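PDB 3LZD: 2-(3-amino-3-carboxypropyl)histidine synthase from Pyrococcus horikoshii, which transfers the 3-amino-3-carboxypropyl group of S-adenosyl-L-methionine to a histidine of elongation factor 2, the first step of diphthamide biosynthesis, using a [4Fe-4S] cluster. Local coordinates for residues A98-K103 with P121-T126; V58-P63 with A109-G114; T340-E345 with E355-L360. All coordinates share one frame; numbering follows the deposited sequence.

Interaction 1: residues A98-K103 with P121-T126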
loop_
_atom_site.group_PDB
_atom_site.type_symbol
_atom_site.label_atom_id
_atom_site.label_comp_id
_atom_site.label_asym_id
_atom_site.label_seq_id
_atom_site.Cartn_x
_atom_site.Cartn_y
_atom_site.Cartn_z
ATOM N N ALA A 98 -12.369 -2.104 1.787
ATOM C CA ALA A 98 -11.858 -0.733 1.754
ATOM C C ALA A 98 -12.830 0.226 2.452
ATOM O O ALA A 98 -12.995 1.380 2.028
ATOM C CB ALA A 98 -11.645 -0.288 0.306
ATOM N N ASP A 99 -13.469 -0.247 3.518
ATOM C CA ASP A 99 -14.442 0.582 4.221
ATOM C C ASP A 99 -13.819 1.793 4.896
ATOM O O ASP A 99 -14.400 2.876 4.881
ATOM C CB ASP A 99 -15.241 -0.253 5.232
ATOM C CG ASP A 99 -14.364 -0.957 6.248
ATOM O OD1 ASP A 99 -13.441 -1.688 5.837
ATOM O OD2 ASP A 99 -14.615 -0.790 7.464
ATOM N N ARG A 100 -12.633 1.624 5.464
ATOM C CA ARG A 100 -11.971 2.744 6.104
ATOM C C ARG A 100 -11.622 3.797 5.062
ATOM O O ARG A 100 -11.900 4.978 5.254
ATOM C CB ARG A 100 -10.721 2.267 6.845
ATOM C CG ARG A 100 -11.081 1.354 8.007
ATOM C CD ARG A 100 -9.880 0.768 8.728
ATOM N NE ARG A 100 -9.175 -0.217 7.917
ATOM C CZ ARG A 100 -8.394 -1.171 8.413
ATOM N NH1 ARG A 100 -7.787 -2.020 7.595
ATOM N NH2 ARG A 100 -8.230 -1.286 9.724
ATOM N N GLU A 101 -11.027 3.379 3.949
ATOM C CA GLU A 101 -10.683 4.336 2.904
ATOM C C GLU A 101 -11.941 5.062 2.452
ATOM O O GLU A 101 -11.930 6.279 2.268
ATOM C CB GLU A 101 -10.036 3.642 1.703
ATOM C CG GLU A 101 -8.621 3.116 1.947
ATOM C CD GLU A 101 -8.579 1.807 2.723
ATOM O OE1 GLU A 101 -7.472 1.250 2.872
ATOM O OE2 GLU A 101 -9.639 1.332 3.186
ATOM N N ALA A 102 -13.021 4.310 2.261
ATOM C CA ALA A 102 -14.290 4.891 1.848
ATOM C C ALA A 102 -14.660 5.985 2.847
ATOM O O ALA A 102 -15.026 7.086 2.464
ATOM C CB ALA A 102 -15.391 3.813 1.822
ATOM N N LYS A 103 -14.570 5.663 4.132
ATOM C CA LYS A 103 -14.883 6.629 5.180
ATOM C C LYS A 103 -14.029 7.890 5.018
ATOM O O LYS A 103 -14.540 9.004 5.112
ATOM C CB LYS A 103 -14.628 6.009 6.556
ATOM C CG LYS A 103 -15.859 5.894 7.431
ATOM C CD LYS A 103 -16.429 7.263 7.754
ATOM C CE LYS A 103 -17.618 7.162 8.703
ATOM N NZ LYS A 103 -17.256 6.583 10.036
ATOM N N PRO A 121 -15.742 -6.294 11.100
ATOM C CA PRO A 121 -16.513 -5.070 11.342
ATOM C C PRO A 121 -16.340 -4.181 10.104
ATOM O O PRO A 121 -15.267 -4.150 9.504
ATOM C CB PRO A 121 -15.851 -4.486 12.587
ATOM C CG PRO A 121 -14.415 -4.989 12.479
ATOM C CD PRO A 121 -14.604 -6.413 12.028
ATOM N N LEU A 122 -17.396 -3.485 9.706
ATOM C CA LEU A 122 -17.355 -2.603 8.541
ATOM C C LEU A 122 -17.786 -1.187 8.950
ATOM O O LEU A 122 -18.783 -1.018 9.649
ATOM C CB LEU A 122 -18.296 -3.141 7.458
ATOM C CG LEU A 122 -17.945 -4.544 6.940
ATOM C CD1 LEU A 122 -19.133 -5.131 6.204
ATOM C CD2 LEU A 122 -16.711 -4.466 6.038
ATOM N N GLU A 123 -17.044 -0.178 8.498
ATOM C CA GLU A 123 -17.335 1.209 8.842
ATOM C C GLU A 123 -18.460 1.855 8.041
ATOM O O GLU A 123 -19.034 2.843 8.474
ATOM C CB GLU A 123 -16.048 2.032 8.762
ATOM C CG GLU A 123 -15.196 1.859 10.029
ATOM C CD GLU A 123 -13.777 2.376 9.892
ATOM O OE1 GLU A 123 -13.587 3.536 9.460
ATOM O OE2 GLU A 123 -12.844 1.619 10.231
ATOM N N VAL A 124 -18.788 1.291 6.885
ATOM C CA VAL A 124 -19.884 1.808 6.064
ATOM C C VAL A 124 -20.663 0.643 5.458
ATOM O O VAL A 124 -20.134 -0.465 5.323
ATOM C CB VAL A 124 -19.381 2.688 4.900
ATOM C CG1 VAL A 124 -18.659 3.905 5.448
ATOM C CG2 VAL A 124 -18.464 1.880 3.980
ATOM N N PRO A 125 -21.936 0.870 5.098
ATOM C CA PRO A 125 -22.688 -0.236 4.509
ATOM C C PRO A 125 -21.901 -0.758 3.312
ATOM O O PRO A 125 -21.411 0.014 2.491
ATOM C CB PRO A 125 -24.003 0.421 4.100
ATOM C CG PRO A 125 -24.181 1.466 5.143
ATOM C CD PRO A 125 -22.786 2.066 5.221
ATOM N N THR A 126 -21.781 -2.072 3.216
ATOM C CA THR A 126 -21.034 -2.664 2.129
ATOM C C THR A 126 -21.831 -3.704 1.364
ATOM O O THR A 126 -22.451 -4.593 1.954
ATOM C CB THR A 126 -19.755 -3.310 2.672
ATOM O OG1 THR A 126 -19.016 -2.325 3.407
ATOM C CG2 THR A 126 -18.897 -3.850 1.524
#
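Asp99 and Ala102 of the short helix 99-104 meet Glu123 and Val124 in a helix-to-loop contact beside a mostly parallel beta sheet. The helix belongs to a beta-alpha-beta crossover that leads from strand 83-87 to strand 109-114. The loop carries the chain on to strand 126-130. One hydrogen bond joins the two segments. Glu123 N donates to Asp99 OD2 at 2.7 Å, with an N-H...O angle of 158°. The exact place of OD2 is less sure, because it is crowded in the model. The Asp99 CG sits between the backbone N and the carbonyl carbon (chi1 57°), which swings the carboxylate across to the loop. Asp99 OD2 also forms a salt bridge with Lys275, which bonds Pro121 O as well and makes a long, weak ion pair with Glu123. With an alanine here, Glu123 N would probably lose its acceptor and Lys275 a charged partner, leaving the loop less firmly tied to the helix. The Glu123 carboxylate comes near that of Asp99, with OE2 4.1 Å from Asp99 OD2 and the two planes 74° apart. The extended Glu123 side chain runs over the start of the Arg100 chain, though their closest approach in the model is doubtful. Arg100 itself bonds Ile273 O and packs on Leu104 of the second subunit. The apolar half of the contact is Val124. Its CG2 lies 4.2 Å from Ala102 CB and 4.1 Å from Asp99 CB. Val124 also rests on Leu110 and Ala102 on Leu59, so both lean on the sheet. Lys103 and Val124 pass each other running opposite ways, Lys103 CG 4.0 Å from Val124 CG1. Within the loop, Thr126 OG1 donates to Val124 O at 2.9 Å.

Interaction 2: residues V58-P63 with A109-G114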
loop_
_atom_site.group_PDB
_atom_site.type_symbol
_atom_site.label_atom_id
_atom_site.label_comp_id
_atom_site.label_asym_id
_atom_site.label_seq_id
_atom_site.Cartn_x
_atom_site.Cartn_y
_atom_site.Cartn_z
ATOM N N VAL A 58 -20.461 6.484 -3.339
ATOM C CA VAL A 58 -19.978 5.137 -3.049
ATOM C C VAL A 58 -18.603 4.832 -3.642
ATOM O O VAL A 58 -18.223 5.379 -4.676
ATOM C CB VAL A 58 -21.002 4.078 -3.549
ATOM C CG1 VAL A 58 -21.025 4.051 -5.065
ATOM C CG2 VAL A 58 -20.662 2.705 -2.985
ATOM N N LEU A 59 -17.858 3.967 -2.956
ATOM C CA LEU A 59 -16.532 3.548 -3.397
ATOM C C LEU A 59 -16.649 2.105 -3.897
ATOM O O LEU A 59 -17.270 1.266 -3.243
ATOM C CB LEU A 59 -15.544 3.597 -2.231
ATOM C CG LEU A 59 -14.113 3.143 -2.560
ATOM C CD1 LEU A 59 -13.442 4.161 -3.491
ATOM C CD2 LEU A 59 -13.309 2.985 -1.266
ATOM N N ILE A 60 -16.047 1.810 -5.043
ATOM C CA ILE A 60 -16.120 0.456 -5.585
ATOM C C ILE A 60 -14.756 -0.220 -5.662
ATOM O O ILE A 60 -13.866 0.286 -6.348
ATOM C CB ILE A 60 -16.686 0.459 -7.024
ATOM C CG1 ILE A 60 -18.062 1.129 -7.057
ATOM C CG2 ILE A 60 -16.794 -0.979 -7.542
ATOM C CD1 ILE A 60 -18.712 1.112 -8.440
ATOM N N GLN A 61 -14.564 -1.339 -4.970
ATOM C CA GLN A 61 -13.280 -2.021 -5.107
ATOM C C GLN A 61 -13.461 -3.210 -6.036
ATOM O O GLN A 61 -14.564 -3.729 -6.175
ATOM C CB GLN A 61 -12.672 -2.471 -3.760
ATOM C CG GLN A 61 -13.591 -2.717 -2.634
ATOM C CD GLN A 61 -12.851 -3.095 -1.351
ATOM O OE1 GLN A 61 -13.459 -3.190 -0.299
ATOM N NE2 GLN A 61 -11.542 -3.326 -1.444
ATOM N N SER A 62 -12.388 -3.633 -6.689
ATOM C CA SER A 62 -12.490 -4.759 -7.610
ATOM C C SER A 62 -11.183 -5.538 -7.754
ATOM O O SER A 62 -10.098 -4.987 -7.591
ATOM C CB SER A 62 -12.883 -4.248 -8.991
ATOM O OG SER A 62 -11.928 -3.280 -9.407
ATOM N N PRO A 63 -11.281 -6.839 -8.053
ATOM C CA PRO A 63 -10.094 -7.684 -8.236
ATOM C C PRO A 63 -9.622 -7.447 -9.666
ATOM O O PRO A 63 -10.333 -6.820 -10.453
ATOM C CB PRO A 63 -10.635 -9.103 -8.037
ATOM C CG PRO A 63 -12.021 -8.996 -8.616
ATOM C CD PRO A 63 -12.511 -7.653 -8.038
ATOM N N ALA A 109 -21.092 4.477 1.385
ATOM C CA ALA A 109 -21.211 3.037 1.159
ATOM C C ALA A 109 -20.062 2.506 0.312
ATOM O O ALA A 109 -19.375 3.260 -0.388
ATOM C CB ALA A 109 -22.556 2.709 0.494
ATOM N N LEU A 110 -19.869 1.196 0.383
ATOM C CA LEU A 110 -18.797 0.524 -0.340
ATOM C C LEU A 110 -19.366 -0.632 -1.175
ATOM O O LEU A 110 -20.238 -1.371 -0.712
ATOM C CB LEU A 110 -17.806 -0.047 0.683
ATOM C CG LEU A 110 -16.328 -0.368 0.402
ATOM C CD1 LEU A 110 -16.021 -1.730 0.999
ATOM C CD2 LEU A 110 -15.992 -0.327 -1.076
ATOM N N ILE A 111 -18.899 -0.777 -2.407
ATOM C CA ILE A 111 -19.328 -1.904 -3.224
ATOM C C ILE A 111 -18.069 -2.753 -3.367
ATOM O O ILE A 111 -17.040 -2.270 -3.827
ATOM C CB ILE A 111 -19.817 -1.478 -4.623
ATOM C CG1 ILE A 111 -21.062 -0.603 -4.493
ATOM C CG2 ILE A 111 -20.180 -2.725 -5.449
ATOM C CD1 ILE A 111 -21.638 -0.165 -5.839
ATOM N N HIS A 112 -18.146 -4.010 -2.944
ATOM C CA HIS A 112 -16.992 -4.903 -3.010
ATOM C C HIS A 112 -17.233 -5.956 -4.092
ATOM O O HIS A 112 -17.982 -6.913 -3.884
ATOM C CB HIS A 112 -16.791 -5.577 -1.655
ATOM C CG HIS A 112 -15.580 -6.453 -1.597
ATOM N ND1 HIS A 112 -14.351 -5.997 -1.175
ATOM C CD2 HIS A 112 -15.401 -7.749 -1.946
ATOM C CE1 HIS A 112 -13.466 -6.974 -1.266
ATOM N NE2 HIS A 112 -14.078 -8.048 -1.733
ATOM N N LEU A 113 -16.605 -5.786 -5.249
ATOM C CA LEU A 113 -16.828 -6.738 -6.337
ATOM C C LEU A 113 -15.953 -7.974 -6.284
ATOM O O LEU A 113 -14.819 -7.926 -5.799
ATOM C CB LEU A 113 -16.595 -6.069 -7.691
ATOM C CG LEU A 113 -17.440 -4.845 -8.051
ATOM C CD1 LEU A 113 -17.023 -4.364 -9.439
ATOM C CD2 LEU A 113 -18.920 -5.204 -8.034
ATOM N N GLY A 114 -16.498 -9.080 -6.784
ATOM C CA GLY A 114 -15.746 -10.318 -6.888
ATOM C C GLY A 114 -15.622 -11.276 -5.729
ATOM O O GLY A 114 -15.159 -12.398 -5.921
#
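Leu59 and Gln61 bond through their backbones to Ala109, Ile111 and Leu113, pairing two adjacent parallel strands. Ala109 O receives Leu59 N, and Leu59 O receives Ile111 N at 2.7 Å. Ile111 O then receives Gln61 N at 2.9 Å. Gln61 O takes Leu113 N. The strand axes lie 4.6 Å apart and their directions differ by 17°. Val58, Ile60, Ala109 and Ile111 form one face. Here Ile60 and Ile111 run next to each other in the same direction, with Ile60 CG1 4.0 Å from Ile111 CB. Val58 CG2 packs at 3.7 Å from Ile111 CG1. Leu113 CD1 adds to this group, 3.9 Å from Ile60 CG2. The other face carries Leu59, Gln61, Leu110 and His112. His112 ND1 donates to Gln61 OE1 at 3.1 Å. That oxygen lies in the plane of the imidazole, but the ring nitrogen stands above the amide plane and misses the oxygen's lone pairs. The two planes are 82° apart. Gln61 OE1 has a further donor in Ala98 N, at the start of helix 99-104. The other ring nitrogen, His112 NE2, is hydrogen-bonded to His115, so the ring is held at both nitrogens. Helix 67-78 covers the first face through Leu73, Leu77 and Ala70. Ala98 rests on Leu59 on the second. Strands 83-87 and 126-130 flank the pair. The strand order 83-87, 57-61, 109-114, 126-130, with helices on both faces, is that of a Rossmann-like, doubly wound alpha/beta sheet. The chain changes winding direction between strands 57-61 and 109-114. Gln61 and His112 lie at their C-terminal ends, the usual place for a site in such folds, and the His112 side chain is about 9 Å from the iron-sulfur cluster.

Interaction 3: residues T340-E345 with E355-L360; sequences TPKEVE and EFDEIL
The Asp357 CG lies anti to the backbone N (chi1 -175°), which brings the carboxylate up against the CD corner of the Pro341 ring. Its OD1 comes within 3.3 Å of Pro341 CD. The Asp357 CB meanwhile packs at 3.8 Å from Thr340 CB. Thr340 places OG1 between its own N and carbonyl carbon (chi1 69°). There it serves as N-cap of helix 341-347, accepting from Glu343 N at 3.3 Å. Thr340 N donates back to Glu343 OE1 at 2.9 Å, so the two residues form a capping box. Lys342 CB lies 3.5 Å from Glu355 O; beyond it the chain bends twice, and NZ ends 3.9 Å from Glu355 OE1, a long salt bridge. A water ties the segments together. It is hydrogen-bonded to Thr340 OG1, donates to Glu355 O at 2.9 Å and accepts weakly from Asp357 N. The contact joins the start of the helix to the loop that reaches Ile359, which touches the iron-sulfur cluster. The Asp357 side chain lies about 7 Å from those of the cluster ligands Cys199 and Cys323. The two segments are thus joined by packing, one bridging water and a long ion pair, while Arg279 and Arg351 take the stronger charge pairing of Asp357 and Glu355.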
loop_
_atom_site.group_PDB
_atom_site.type_symbol
_atom_site.label_atom_id
_atom_site.label_comp_id
_atom_site.label_asym_id
_atom_site.label_seq_id
_atom_site.Cartn_x
_atom_site.Cartn_y
_atom_site.Cartn_z
ATOM N N THR A 340 6.129 -19.213 7.974
ATOM C CA THR A 340 4.824 -19.011 8.602
ATOM C C THR A 340 5.034 -19.243 10.108
ATOM O O THR A 340 6.055 -19.820 10.525
ATOM C CB THR A 340 3.779 -20.044 8.157
ATOM O OG1 THR A 340 4.135 -21.328 8.692
ATOM C CG2 THR A 340 3.690 -20.113 6.640
ATOM N N PRO A 341 4.068 -18.820 10.939
ATOM C CA PRO A 341 4.176 -18.999 12.390
ATOM C C PRO A 341 4.435 -20.456 12.784
ATOM O O PRO A 341 5.289 -20.745 13.627
ATOM C CB PRO A 341 2.820 -18.520 12.903
ATOM C CG PRO A 341 2.364 -17.554 11.846
ATOM C CD PRO A 341 2.766 -18.232 10.577
ATOM N N LYS A 342 3.684 -21.365 12.172
ATOM C CA LYS A 342 3.805 -22.783 12.461
ATOM C C LYS A 342 5.184 -23.328 12.135
ATOM O O LYS A 342 5.691 -24.218 12.821
ATOM C CB LYS A 342 2.744 -23.573 11.688
ATOM C CG LYS A 342 1.408 -23.729 12.424
ATOM C CD LYS A 342 0.763 -22.388 12.719
ATOM C CE LYS A 342 -0.619 -22.562 13.337
ATOM N NZ LYS A 342 -0.586 -23.332 14.616
ATOM N N GLU A 343 5.788 -22.796 11.086
ATOM C CA GLU A 343 7.111 -23.235 10.690
ATOM C C GLU A 343 8.153 -22.742 11.685
ATOM O O GLU A 343 9.162 -23.409 11.918
ATOM C CB GLU A 343 7.415 -22.733 9.287
ATOM C CG GLU A 343 6.361 -23.183 8.285
ATOM C CD GLU A 343 6.673 -22.766 6.863
ATOM O OE1 GLU A 343 7.119 -21.619 6.670
ATOM O OE2 GLU A 343 6.458 -23.583 5.941
ATOM N N VAL A 344 7.909 -21.580 12.284
ATOM C CA VAL A 344 8.838 -21.038 13.269
ATOM C C VAL A 344 8.944 -22.013 14.430
ATOM O O VAL A 344 10.040 -22.328 14.906
ATOM C CB VAL A 344 8.354 -19.676 13.814
ATOM C CG1 VAL A 344 8.892 -19.444 15.213
ATOM C CG2 VAL A 344 8.828 -18.573 12.905
ATOM N N GLU A 345 7.785 -22.485 14.877
ATOM C CA GLU A 345 7.699 -23.426 15.984
ATOM C C GLU A 345 8.479 -24.707 15.667
ATOM O O GLU A 345 9.066 -25.314 16.557
ATOM C CB GLU A 345 6.227 -23.711 16.287
ATOM C CG GLU A 345 5.424 -22.416 16.458
ATOM C CD GLU A 345 3.933 -22.634 16.689
ATOM O OE1 GLU A 345 3.315 -23.431 15.946
ATOM O OE2 GLU A 345 3.377 -21.988 17.606
ATOM N N GLU A 355 2.394 -28.306 9.788
ATOM C CA GLU A 355 1.000 -27.913 9.896
ATOM C C GLU A 355 0.741 -26.618 9.114
ATOM O O GLU A 355 1.497 -25.651 9.226
ATOM C CB GLU A 355 0.650 -27.743 11.371
ATOM C CG GLU A 355 -0.763 -27.299 11.660
ATOM C CD GLU A 355 -1.061 -27.313 13.149
ATOM O OE1 GLU A 355 -2.119 -26.793 13.558
ATOM O OE2 GLU A 355 -0.229 -27.855 13.910
ATOM N N PHE A 356 -0.334 -26.612 8.326
ATOM C CA PHE A 356 -0.698 -25.466 7.503
ATOM C C PHE A 356 -1.155 -24.257 8.321
ATOM O O PHE A 356 -2.010 -24.368 9.194
ATOM C CB PHE A 356 -1.808 -25.867 6.529
ATOM C CG PHE A 356 -1.829 -25.056 5.268
ATOM C CD1 PHE A 356 -0.983 -25.373 4.213
ATOM C CD2 PHE A 356 -2.674 -23.960 5.143
ATOM C CE1 PHE A 356 -0.972 -24.614 3.044
ATOM C CE2 PHE A 356 -2.670 -23.185 3.971
ATOM C CZ PHE A 356 -1.817 -23.517 2.924
ATOM N N ASP A 357 -0.583 -23.099 8.030
ATOM C CA ASP A 357 -0.950 -21.884 8.738
ATOM C C ASP A 357 -2.324 -21.417 8.245
ATOM O O ASP A 357 -2.449 -20.866 7.154
ATOM C CB ASP A 357 0.085 -20.793 8.469
ATOM C CG ASP A 357 -0.176 -19.538 9.272
ATOM O OD1 ASP A 357 0.007 -18.426 8.732
ATOM O OD2 ASP A 357 -0.561 -19.667 10.454
ATOM N N GLU A 358 -3.357 -21.651 9.035
ATOM C CA GLU A 358 -4.700 -21.237 8.648
ATOM C C GLU A 358 -5.149 -20.027 9.444
ATOM O O GLU A 358 -4.710 -19.816 10.573
ATOM C CB GLU A 358 -5.703 -22.367 8.899
ATOM C CG GLU A 358 -5.849 -23.372 7.769
ATOM C CD GLU A 358 -6.847 -24.477 8.106
ATOM O OE1 GLU A 358 -6.448 -25.450 8.776
ATOM O OE2 GLU A 358 -8.030 -24.366 7.710
ATOM N N ILE A 359 -6.021 -19.225 8.848
ATOM C CA ILE A 359 -6.581 -18.078 9.548
ATOM C C ILE A 359 -7.995 -18.552 9.857
ATOM O O ILE A 359 -8.850 -18.609 8.969
ATOM C CB ILE A 359 -6.618 -16.822 8.658
ATOM C CG1 ILE A 359 -5.187 -16.351 8.378
ATOM C CG2 ILE A 359 -7.426 -15.725 9.335
ATOM C CD1 ILE A 359 -5.099 -15.128 7.458
ATOM N N LEU A 360 -8.237 -18.899 11.119
ATOM C CA LEU A 360 -9.533 -19.420 11.512
ATOM C C LEU A 360 -10.492 -18.380 12.063
ATOM O O LEU A 360 -10.071 -17.381 12.630
ATOM C CB LEU A 360 -9.339 -20.541 12.529
ATOM C CG LEU A 360 -8.381 -21.644 12.064
ATOM C CD1 LEU A 360 -7.930 -22.478 13.241
ATOM C CD2 LEU A 360 -9.049 -22.509 11.012
HETATM O O HOH W 1 2.601 -23.496 7.616
#

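After helix 43-52, strand 57-61 opens the N-terminal sheet. Interaction 2 closes the long loop from it to strand 109-114, which holds helix 67-78, strand 83-87 and helix 99-104. Interaction 1 starts within that loop, at residues 98-103, and ends beyond it at residues 121-126, so the two cross. They also touch, for instance where Pro125 O meets Leu110 N. Together they join strands, helix and loop of the N-terminal sheet. Interaction 3 follows in series and closes a short loop that includes the end of helix 341-347, tying the start of that helix to the loop that reaches the cluster. Its centre is about 30 Å from that of interaction 2, across the centre of the chain.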